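Local coordinates for SYE1 (Shewanella oneidensis, PDB 4AWT), which binds FMN and, as a member of the old yellow enzyme family, probably uses NADH or NADPH to reduce activated carbon-carbon double bonds, at residues A[129-134]-A[143-148]. The protein carries 1 engineered substitution. Residues are numbered along the deposited sequence; the frame is centred on the assembly and turned at random. Where two conformers were deposited one is given.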
loop_
_atom_site.group_PDB
_atom_site.type_symbol
_atom_site.label_atom_id
_atom_site.label_comp_id
_atom_site.label_asym_id
_atom_site.label_seq_id
_atom_site.Cartn_x
_atom_site.Cartn_y
_atom_site.Cartn_z
ATOM N N VAL A 129 -11.292 13.296 8.369
ATOM C CA VAL A 129 -11.115 12.166 7.470
ATOM C C VAL A 129 -12.453 11.581 7.135
ATOM O O VAL A 129 -13.295 11.383 8.002
ATOM C CB VAL A 129 -10.205 11.104 8.110
ATOM C CG1 VAL A 129 -10.015 9.901 7.198
ATOM C CG2 VAL A 129 -8.821 11.725 8.447
ATOM N N LYS A 130 -12.598 11.228 5.846
ATOM C CA LYS A 130 -13.783 10.519 5.362
ATOM C C LYS A 130 -13.317 9.212 4.667
ATOM O O LYS A 130 -12.240 9.145 4.079
ATOM C CB LYS A 130 -14.598 11.356 4.410
ATOM C CG LYS A 130 -15.165 12.609 5.088
ATOM C CD LYS A 130 -16.122 13.410 4.216
ATOM C CE LYS A 130 -16.580 14.673 4.969
ATOM N NZ LYS A 130 -17.411 15.541 4.075
ATOM N N VAL A 131 -14.191 8.253 4.724
ATOM C CA VAL A 131 -14.140 7.046 3.911
ATOM C C VAL A 131 -15.408 7.002 3.059
ATOM O O VAL A 131 -16.146 7.974 2.998
ATOM C CB VAL A 131 -13.916 5.770 4.728
ATOM C CG1 VAL A 131 -12.582 5.866 5.471
ATOM C CG2 VAL A 131 -15.047 5.508 5.668
ATOM N N PHE A 132 -15.638 5.881 2.369
ATOM C CA PHE A 132 -16.884 5.760 1.647
ATOM C C PHE A 132 -17.447 4.352 1.905
ATOM O O PHE A 132 -16.717 3.389 2.137
ATOM C CB PHE A 132 -16.791 6.100 0.163
ATOM C CG PHE A 132 -15.781 5.286 -0.646
ATOM C CD1 PHE A 132 -16.069 4.019 -1.091
ATOM C CD2 PHE A 132 -14.544 5.835 -0.951
ATOM C CE1 PHE A 132 -15.147 3.292 -1.849
ATOM C CE2 PHE A 132 -13.655 5.131 -1.703
ATOM C CZ PHE A 132 -13.930 3.868 -2.167
ATOM N N VAL A 133 -18.764 4.289 1.809
ATOM C CA VAL A 133 -19.546 3.097 2.079
ATOM C C VAL A 133 -20.467 2.855 0.927
ATOM O O VAL A 133 -20.714 3.708 0.081
ATOM C CB VAL A 133 -20.348 3.247 3.402
ATOM C CG1 VAL A 133 -19.444 3.497 4.595
ATOM C CG2 VAL A 133 -21.420 4.309 3.238
ATOM N N ASP A 134 -20.998 1.644 0.871
ATOM C CA ASP A 134 -22.095 1.282 -0.058
ATOM C C ASP A 134 -23.402 1.733 0.529
ATOM O O ASP A 134 -23.752 1.279 1.640
ATOM C CB ASP A 134 -22.043 -0.247 -0.197
ATOM C CG ASP A 134 -23.013 -0.894 -1.176
ATOM O OD1 ASP A 134 -23.919 -0.179 -1.604
ATOM O OD2 ASP A 134 -22.761 -2.086 -1.561
ATOM N N VAL A 143 -18.529 9.321 3.995
ATOM C CA VAL A 143 -18.971 9.404 5.352
ATOM C C VAL A 143 -17.794 9.719 6.263
ATOM O O VAL A 143 -16.677 9.357 5.963
ATOM C CB VAL A 143 -19.639 8.105 5.884
ATOM C CG1 VAL A 143 -20.929 7.802 5.149
ATOM C CG2 VAL A 143 -18.676 6.936 5.756
ATOM N N ASP A 144 -18.074 10.358 7.400
ATOM C CA ASP A 144 -17.088 10.575 8.429
ATOM C C ASP A 144 -16.673 9.256 9.054
ATOM O O ASP A 144 -17.504 8.335 9.234
ATOM C CB ASP A 144 -17.678 11.444 9.531
ATOM C CG ASP A 144 -17.847 12.878 9.106
ATOM O OD1 ASP A 144 -17.377 13.271 8.044
ATOM O OD2 ASP A 144 -18.430 13.639 9.908
ATOM N N VAL A 145 -15.419 9.104 9.418
ATOM C CA VAL A 145 -14.977 7.950 10.148
ATOM C C VAL A 145 -15.583 7.946 11.541
ATOM O O VAL A 145 -16.010 8.979 12.054
ATOM C CB VAL A 145 -13.439 7.913 10.220
ATOM C CG1 VAL A 145 -12.861 7.665 8.843
ATOM C CG2 VAL A 145 -12.849 9.175 10.844
ATOM N N ALA A 146 -15.548 6.774 12.164
ATOM C CA ALA A 146 -16.038 6.542 13.499
ATOM C C ALA A 146 -14.956 6.603 14.553
ATOM O O ALA A 146 -13.778 6.478 14.280
ATOM C CB ALA A 146 -16.783 5.237 13.577
ATOM N N VAL A 147 -15.344 6.771 15.825
ATOM C CA VAL A 147 -14.428 6.741 16.922
ATOM C C VAL A 147 -14.010 5.322 17.240
ATOM O O VAL A 147 -14.897 4.493 17.453
ATOM C CB VAL A 147 -15.051 7.398 18.197
ATOM C CG1 VAL A 147 -14.112 7.271 19.361
ATOM C CG2 VAL A 147 -15.398 8.868 17.993
ATOM N N PRO A 148 -12.727 5.007 17.282
ATOM C CA PRO A 148 -12.331 3.629 17.488
ATOM C C PRO A 148 -12.284 3.248 18.973
ATOM O O PRO A 148 -12.266 4.121 19.845
ATOM C CB PRO A 148 -10.919 3.596 16.915
ATOM C CG PRO A 148 -10.380 4.961 17.258
ATOM C CD PRO A 148 -11.574 5.883 17.039
HETATM O O HOH W 1 -14.770 14.207 8.307
#
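Val131 and Val143 form a hydrogen-bonded pair of a short antiparallel hairpin, and both their amides are used up in it. Val131 N donates to Val143 O at 3.0 Å. The return bond, from Val143 N to Val131 O, is 2.9 Å. Lys130 CA also sits against Val143 O, a CA-H...O contact at 3.2 Å. Past the non-hydrogen-bonded pair Lys130 and Asp144, the pairing fades: Val145 N reaches Val129 O only weakly, at 3.4 Å. Asp144 was modelled in two positions; in the one described, a water lies within hydrogen-bonding distance of both OD1 of Asp144, at 2.8 Å, and Val129 O, where the bond is weak. Lys130 runs beside this carboxylate in the same direction, its NZ 4.6 Å from Asp144 OD1, too far for a salt bridge.

Between the two segments the apolar contacts are made by valines alone. Val133 and Val143 cross at about a right angle. Val143 CG2, between its backbone N and carbonyl carbon (chi1 to CG1 -65°), lies 3.7 Å from Val133 CG1 and also meets Val131 CG2, while Val145 CG1 touches the CG1 methyls of Val131 and Val129. Tyr68 and Val107 adjoin Val131, and Asn112 ND2 hydrogen-bonds to Phe132 O, joining this excursion between TIM-barrel strands 96-102 and 177-181 to neighbouring loops. Backbone bonds and valine contacts thus hold the strands together, and the Lys130–Asp144 charges probably add only a modest attraction.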